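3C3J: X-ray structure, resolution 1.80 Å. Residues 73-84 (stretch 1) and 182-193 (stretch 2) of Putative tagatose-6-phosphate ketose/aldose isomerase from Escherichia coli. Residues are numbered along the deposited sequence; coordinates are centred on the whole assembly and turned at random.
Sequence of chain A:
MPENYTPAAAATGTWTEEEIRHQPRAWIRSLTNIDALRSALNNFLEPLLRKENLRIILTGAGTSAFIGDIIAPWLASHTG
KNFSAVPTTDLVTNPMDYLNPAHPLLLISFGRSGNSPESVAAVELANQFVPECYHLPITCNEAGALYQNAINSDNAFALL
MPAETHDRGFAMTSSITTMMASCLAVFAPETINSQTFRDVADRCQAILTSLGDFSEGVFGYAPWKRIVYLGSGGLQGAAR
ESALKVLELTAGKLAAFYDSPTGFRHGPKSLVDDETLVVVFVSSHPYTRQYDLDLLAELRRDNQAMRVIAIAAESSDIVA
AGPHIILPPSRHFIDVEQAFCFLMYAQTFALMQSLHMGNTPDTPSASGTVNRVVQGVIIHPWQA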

ATOM      1  N   PRO A  73      -1.599 -12.493  -2.229  1.00 15.86           N
ATOM      2  CA  PRO A  73      -1.136 -12.821  -3.581  1.00 15.87           C
ATOM      3  C   PRO A  73      -0.631 -14.244  -3.708  1.00 15.22           C
ATOM      4  O   PRO A  73      -0.995 -14.925  -4.654  1.00 14.66           O
ATOM      5  N   TRP A  74       0.206 -14.686  -2.782  1.00 15.16           N
ATOM      6  CA  TRP A  74       0.633 -16.087  -2.765  1.00 15.15           C
ATOM      7  C   TRP A  74      -0.545 -17.055  -2.720  1.00 14.70           C
ATOM      8  O   TRP A  74      -0.603 -18.021  -3.504  1.00 14.08           O
ATOM      9  N   LEU A  75      -1.513 -16.789  -1.845  1.00 14.66           N
ATOM     10  CA  LEU A  75      -2.700 -17.647  -1.779  1.00 14.84           C
ATOM     11  C   LEU A  75      -3.468 -17.679  -3.120  1.00 15.35           C
ATOM     12  O   LEU A  75      -3.938 -18.737  -3.563  1.00 15.77           O
ATOM     13  N   ALA A  76      -3.599 -16.514  -3.755  1.00 15.38           N
ATOM     14  CA  ALA A  76      -4.256 -16.418  -5.050  1.00 16.36           C
ATOM     15  C   ALA A  76      -3.560 -17.336  -6.069  1.00 16.83           C
ATOM     16  O   ALA A  76      -4.222 -18.134  -6.748  1.00 17.62           O
ATOM     17  N   SER A  77      -2.239 -17.222  -6.167  1.00 17.59           N
ATOM     18  CA  SER A  77      -1.489 -17.955  -7.179  1.00 18.64           C
ATOM     19  C   SER A  77      -1.380 -19.419  -6.824  1.00 19.03           C
ATOM     20  O   SER A  77      -1.480 -20.267  -7.713  1.00 19.18           O
ATOM     21  N   HIS A  78      -1.168 -19.711  -5.547  1.00 18.67           N
ATOM     22  CA  HIS A  78      -1.045 -21.101  -5.090  1.00 19.03           C
ATOM     23  C   HIS A  78      -2.327 -21.905  -5.311  1.00 18.59           C
ATOM     24  O   HIS A  78      -2.258 -23.056  -5.717  1.00 18.39           O
ATOM     25  N   THR A  79      -3.477 -21.299  -5.020  1.00 17.92           N
ATOM     26  CA  THR A  79      -4.780 -21.978  -5.095  1.00 18.76           C
ATOM     27  C   THR A  79      -5.513 -21.764  -6.427  1.00 19.06           C
ATOM     28  O   THR A  79      -6.408 -22.536  -6.769  1.00 20.29           O
ATOM     29  N   GLY A  80      -5.165 -20.703  -7.161  1.00 19.16           N
ATOM     30  CA  GLY A  80      -5.926 -20.278  -8.322  1.00 19.38           C
ATOM     31  C   GLY A  80      -7.293 -19.667  -8.001  1.00 20.09           C
ATOM     32  O   GLY A  80      -8.116 -19.489  -8.890  1.00 21.23           O
ATOM     33  N   LYS A  81      -7.546 -19.339  -6.742  1.00 19.32           N
ATOM     34  CA  LYS A  81      -8.798 -18.707  -6.351  1.00 19.18           C
ATOM     35  C   LYS A  81      -8.592 -17.207  -6.233  1.00 18.17           C
ATOM     36  O   LYS A  81      -7.459 -16.713  -6.190  1.00 17.37           O
ATOM     37  N   ASN A  82      -9.714 -16.500  -6.154  1.00 17.45           N
ATOM     38  CA  ASN A  82      -9.741 -15.037  -6.143  1.00 17.03           C
ATOM     39  C   ASN A  82      -9.510 -14.455  -4.739  1.00 16.17           C
ATOM     40  O   ASN A  82     -10.431 -13.916  -4.132  1.00 17.35           O
ATOM     41  N   PHE A  83      -8.281 -14.575  -4.234  1.00 15.28           N
ATOM     42  CA  PHE A  83      -7.890 -13.995  -2.947  1.00 14.91           C
ATOM     43  C   PHE A  83      -7.392 -12.571  -3.148  1.00 14.55           C
ATOM     44  O   PHE A  83      -6.617 -12.316  -4.091  1.00 14.81           O
ATOM     45  N   SER A  84      -7.816 -11.664  -2.265  1.00 13.46           N
ATOM     46  CA  SER A  84      -7.298 -10.307  -2.195  1.00 14.31           C
ATOM     47  C   SER A  84      -7.341  -9.815  -0.743  1.00 13.77           C
ATOM     48  O   SER A  84      -8.006 -10.408   0.086  1.00 13.52           O
ATOM     49  N   SER A 182      -2.193 -19.563  10.747  1.00 13.50           N
ATOM     50  CA  SER A 182      -3.487 -20.263  10.706  1.00 13.89           C
ATOM     51  C   SER A 182      -4.181 -20.108   9.341  1.00 13.81           C
ATOM     52  O   SER A 182      -4.655 -21.094   8.769  1.00 13.65           O
ATOM     53  N   CYS A 183      -4.235 -18.882   8.833  1.00 13.51           N
ATOM     54  CA  CYS A 183      -4.847 -18.618   7.534  1.00 13.43           C
ATOM     55  C   CYS A 183      -4.161 -19.405   6.412  1.00 12.90           C
ATOM     56  O   CYS A 183      -4.831 -20.045   5.622  1.00 13.06           O
ATOM     57  N   LEU A 184      -2.831 -19.401   6.394  1.00 13.15           N
ATOM     58  CA  LEU A 184      -2.077 -20.185   5.426  1.00 13.06           C
ATOM     59  C   LEU A 184      -2.438 -21.678   5.544  1.00 13.89           C
ATOM     60  O   LEU A 184      -2.688 -22.340   4.529  1.00 14.00           O
ATOM     61  N   ALA A 185      -2.533 -22.184   6.777  1.00 13.33           N
ATOM     62  CA  ALA A 185      -2.809 -23.600   7.024  1.00 13.33           C
ATOM     63  C   ALA A 185      -4.208 -23.979   6.619  1.00 13.88           C
ATOM     64  O   ALA A 185      -4.429 -25.093   6.175  1.00 13.83           O
ATOM     65  N   VAL A 186      -5.153 -23.054   6.766  1.00 14.15           N
ATOM     66  CA  VAL A 186      -6.534 -23.322   6.387  1.00 14.66           C
ATOM     67  C   VAL A 186      -6.624 -23.517   4.885  1.00 15.14           C
ATOM     68  O   VAL A 186      -7.237 -24.481   4.430  1.00 15.64           O
ATOM     69  N   PHE A 187      -5.978 -22.640   4.108  1.00 15.66           N
ATOM     70  CA  PHE A 187      -6.173 -22.637   2.642  1.00 16.05           C
ATOM     71  C   PHE A 187      -5.124 -23.371   1.832  1.00 16.13           C
ATOM     72  O   PHE A 187      -5.396 -23.722   0.680  1.00 17.43           O
ATOM     73  N   ALA A 188      -3.949 -23.615   2.418  1.00 16.29           N
ATOM     74  CA  ALA A 188      -2.876 -24.342   1.738  1.00 16.24           C
ATOM     75  C   ALA A 188      -2.301 -25.462   2.629  1.00 16.27           C
ATOM     76  O   ALA A 188      -1.104 -25.529   2.859  1.00 16.32           O
ATOM     77  N   PRO A 189      -3.164 -26.363   3.112  1.00 16.83           N
ATOM     78  CA  PRO A 189      -2.690 -27.368   4.079  1.00 17.09           C
ATOM     79  C   PRO A 189      -1.715 -28.393   3.509  1.00 17.88           C
ATOM     80  O   PRO A 189      -1.000 -29.062   4.257  1.00 17.89           O
ATOM     81  N   GLU A 190      -1.682 -28.502   2.189  1.00 19.45           N
ATOM     82  CA  GLU A 190      -0.745 -29.414   1.541  1.00 20.82           C
ATOM     83  C   GLU A 190       0.690 -28.877   1.582  1.00 21.10           C
ATOM     84  O   GLU A 190       1.634 -29.623   1.296  1.00 21.50           O
ATOM     85  N   THR A 191       0.840 -27.594   1.932  1.00 20.15           N
ATOM     86  CA  THR A 191       2.116 -26.883   1.963  1.00 20.08           C
ATOM     87  C   THR A 191       2.424 -26.398   3.369  1.00 19.47           C
ATOM     88  O   THR A 191       3.549 -26.545   3.857  1.00 18.83           O
ATOM     89  N   ILE A 192       1.423 -25.794   4.013  1.00 19.02           N
ATOM     90  CA  ILE A 192       1.600 -25.205   5.322  1.00 18.43           C
ATOM     91  C   ILE A 192       0.732 -25.988   6.275  1.00 18.09           C
ATOM     92  O   ILE A 192      -0.477 -25.909   6.220  1.00 17.77           O
ATOM     93  N   ASN A 193       1.356 -26.787   7.131  1.00 17.66           N
ATOM     94  CA  ASN A 193       0.595 -27.635   8.019  1.00 17.62           C
ATOM     95  C   ASN A 193       1.366 -27.887   9.294  1.00 17.62           C
ATOM     96  O   ASN A 193       2.488 -27.416   9.457  1.00 16.11           O
TER

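Two helices that run nearly parallel but stand well apart can still share a core, provided that long side chains span the gap, and this isomerase offers a compact example. The axes of helices 73-79 and 182-187 make an angle of 11° and come no closer than 11.3 Å, so side chains supply nearly all of the contact. At its centre lies Leu75. Its CA-to-CB bond points sideways, but the m,t rotamer brings the end of the chain nearer to the second stretch: CD2 of Leu75 lies 3.9 Å from CB of Phe187, and CD1 of Leu75 lies 4.3 Å from SG of Cys183. Leu184, also m,t and also set sideways, reaches in from its own helix.

Trp74 points toward the second stretch in the t rotamer (chi2 79°) and extends this apolar layer. Its CZ3 is 3.7 Å from CD2 of Leu184, while its CH2 is 3.7 Å from CB of Ala188, the residue at which the second helix leaves helical geometry. The small methyl of Ala188 thus meets a broad indole, and Ile192 adds a more distant contact.

Beyond Leu75, an aromatic pair extends the core. Phe83, from the strand, and Phe187 both point inward as m rotamers; the edge of Phe83 meets the face of Phe187, with centroids 5.2 Å apart and planes at 79°.

Toward the margin the chemistry becomes polar. Thr79 (p) directs OG1 back to its own helix, donating a hydrogen bond to O of Leu75 at 2.7 Å, which leaves CG2 of Thr79 to approach O of Phe187 at 3.9 Å. The CA-to-CB bond of His78 (t) points toward the second stretch, and its ring lies near Thr191 (m) and the side-chain end of Glu190 at the outer edge, where the ring orientation is uncertain.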

ATOM      1  CB  PRO A  73      -0.004 -11.821  -3.822  1.00 17.06           C
ATOM      2  CG  PRO A  73      -0.291 -10.693  -2.845  1.00 17.52           C
ATOM      3  CD  PRO A  73      -0.814 -11.386  -1.650  1.00 16.66           C
ATOM      4  CB  TRP A  74       1.597 -16.367  -1.613  1.00 15.16           C
ATOM      5  CG  TRP A  74       2.103 -17.761  -1.662  1.00 15.94           C
ATOM      6  CD1 TRP A  74       3.097 -18.232  -2.469  1.00 16.61           C
ATOM      7  CD2 TRP A  74       1.602 -18.894  -0.928  1.00 15.67           C
ATOM      8  NE1 TRP A  74       3.262 -19.594  -2.268  1.00 17.66           N
ATOM      9  CE2 TRP A  74       2.360 -20.022  -1.333  1.00 15.11           C
ATOM     10  CE3 TRP A  74       0.581 -19.065   0.023  1.00 15.77           C
ATOM     11  CZ2 TRP A  74       2.150 -21.301  -0.808  1.00 16.45           C
ATOM     12  CZ3 TRP A  74       0.381 -20.343   0.564  1.00 16.62           C
ATOM     13  CH2 TRP A  74       1.162 -21.439   0.147  1.00 17.23           C
ATOM     14  CB  LEU A  75      -3.626 -17.214  -0.641  1.00 14.18           C
ATOM     15  CG  LEU A  75      -3.255 -17.685   0.764  1.00 13.94           C
ATOM     16  CD1 LEU A  75      -4.192 -17.060   1.797  1.00 14.67           C
ATOM     17  CD2 LEU A  75      -3.239 -19.217   0.848  1.00 15.70           C
ATOM     18  CB  ALA A  76      -4.241 -14.951  -5.539  1.00 15.97           C
ATOM     19  CB  SER A  77      -0.084 -17.400  -7.386  1.00 19.67           C
ATOM     20  OG  SER A  77       0.633 -17.347  -6.172  1.00 22.98           O
ATOM     21  CB  HIS A  78      -0.663 -21.162  -3.619  1.00 19.56           C
ATOM     22  CG  HIS A  78      -0.294 -22.538  -3.158  1.00 20.53           C
ATOM     23  ND1 HIS A  78      -1.145 -23.334  -2.423  1.00 23.36           N
ATOM     24  CD2 HIS A  78       0.832 -23.264  -3.353  1.00 21.73           C
ATOM     25  CE1 HIS A  78      -0.549 -24.488  -2.172  1.00 22.73           C
ATOM     26  NE2 HIS A  78       0.651 -24.470  -2.722  1.00 25.73           N
ATOM     27  CB  THR A  79      -5.742 -21.488  -3.967  1.00 17.98           C
ATOM     28  OG1 THR A  79      -6.104 -20.127  -4.209  1.00 17.42           O
ATOM     29  CG2 THR A  79      -5.136 -21.626  -2.573  1.00 17.35           C
ATOM     30  CB  LYS A  81      -9.315 -19.253  -5.025  1.00 20.21           C
ATOM     31  CG  LYS A  81      -9.414 -20.788  -4.924  1.00 22.36           C
ATOM     32  CD  LYS A  81     -10.302 -21.360  -5.976  1.00 24.83           C
ATOM     33  CE  LYS A  81     -10.961 -22.698  -5.534  1.00 27.78           C
ATOM     34  NZ  LYS A  81      -9.954 -23.651  -4.980  1.00 31.68           N
ATOM     35  CB  ASN A  82     -11.103 -14.547  -6.674  1.00 17.44           C
ATOM     36  CG  ASN A  82     -11.375 -14.965  -8.095  1.00 20.00           C
ATOM     37  OD1 ASN A  82     -12.491 -15.433  -8.432  1.00 24.03           O
ATOM     38  ND2 ASN A  82     -10.388 -14.779  -8.955  1.00 18.20           N
ATOM     39  CB  PHE A  83      -6.739 -14.786  -2.315  1.00 15.19           C
ATOM     40  CG  PHE A  83      -7.139 -16.048  -1.639  1.00 15.42           C
ATOM     41  CD1 PHE A  83      -7.445 -16.059  -0.276  1.00 16.15           C
ATOM     42  CD2 PHE A  83      -7.197 -17.238  -2.354  1.00 14.27           C
ATOM     43  CE1 PHE A  83      -7.815 -17.222   0.351  1.00 16.60           C
ATOM     44  CE2 PHE A  83      -7.549 -18.413  -1.734  1.00 17.43           C
ATOM     45  CZ  PHE A  83      -7.872 -18.413  -0.379  1.00 17.15           C
ATOM     46  CB  SER A  84      -8.103  -9.362  -3.080  1.00 14.56           C
ATOM     47  OG  SER A  84      -9.426  -9.224  -2.631  1.00 17.63           O
ATOM     48  CB  SER A 182      -4.403 -19.808  11.839  1.00 14.14           C
ATOM     49  OG  SER A 182      -3.732 -19.947  13.086  1.00 16.44           O
ATOM     50  CB  CYS A 183      -4.854 -17.126   7.201  1.00 12.75           C
ATOM     51  SG  CYS A 183      -5.918 -16.738   5.773  1.00 15.60           S
ATOM     52  CB  LEU A 184      -0.580 -19.964   5.637  1.00 13.81           C
ATOM     53  CG  LEU A 184       0.028 -18.628   5.222  1.00 12.02           C
ATOM     54  CD1 LEU A 184       1.473 -18.529   5.787  1.00 12.60           C
ATOM     55  CD2 LEU A 184       0.045 -18.424   3.680  1.00 12.69           C
ATOM     56  CB  ALA A 185      -2.573 -23.973   8.476  1.00 13.74           C
ATOM     57  CB  VAL A 186      -7.505 -22.189   6.830  1.00 14.29           C
ATOM     58  CG1 VAL A 186      -8.866 -22.305   6.074  1.00 14.24           C
ATOM     59  CG2 VAL A 186      -7.715 -22.232   8.393  1.00 14.61           C
ATOM     60  CB  PHE A 187      -6.377 -21.194   2.143  1.00 16.15           C
ATOM     61  CG  PHE A 187      -7.633 -20.589   2.660  1.00 16.09           C
ATOM     62  CD1 PHE A 187      -8.854 -20.931   2.097  1.00 15.96           C
ATOM     63  CD2 PHE A 187      -7.619 -19.752   3.770  1.00 15.90           C
ATOM     64  CE1 PHE A 187     -10.043 -20.385   2.592  1.00 15.97           C
ATOM     65  CE2 PHE A 187      -8.789 -19.226   4.274  1.00 17.19           C
ATOM     66  CZ  PHE A 187     -10.019 -19.565   3.689  1.00 16.73           C
ATOM     67  CB  ALA A 188      -1.798 -23.378   1.296  1.00 16.50           C
ATOM     68  CB  PRO A 189      -3.971 -28.052   4.546  1.00 16.85           C
ATOM     69  CG  PRO A 189      -4.908 -27.898   3.408  1.00 17.35           C
ATOM     70  CD  PRO A 189      -4.606 -26.520   2.831  1.00 16.96           C
ATOM     71  CB  GLU A 190      -1.207 -29.709   0.111  1.00 21.76           C
ATOM     72  CG  GLU A 190      -1.138 -28.544  -0.878  1.00 24.16           C
ATOM     73  CD  GLU A 190      -2.218 -27.445  -0.671  1.00 26.60           C
ATOM     74  OE1 GLU A 190      -3.177 -27.597   0.105  1.00 27.35           O
ATOM     75  OE2 GLU A 190      -2.115 -26.406  -1.323  1.00 32.24           O
ATOM     76  CB  THR A 191       2.073 -25.638   1.022  1.00 20.83           C
ATOM     77  OG1 THR A 191       1.748 -26.058  -0.295  1.00 22.93           O
ATOM     78  CG2 THR A 191       3.403 -24.860   0.976  1.00 19.94           C
ATOM     79  CB  ILE A 192       1.197 -23.697   5.339  1.00 18.65           C
ATOM     80  CG1 ILE A 192       1.943 -22.918   4.232  1.00 18.29           C
ATOM     81  CG2 ILE A 192       1.390 -23.130   6.748  1.00 18.23           C
ATOM     82  CD1 ILE A 192       3.441 -22.809   4.415  1.00 19.63           C
ATOM     83  CB  ASN A 193       0.167 -28.932   7.302  1.00 18.02           C
ATOM     84  CG  ASN A 193       1.329 -29.722   6.777  1.00 17.66           C
ATOM     85  OD1 ASN A 193       2.216 -30.081   7.531  1.00 19.60           O
ATOM     86  ND2 ASN A 193       1.346 -29.978   5.467  1.00 20.51           N
TER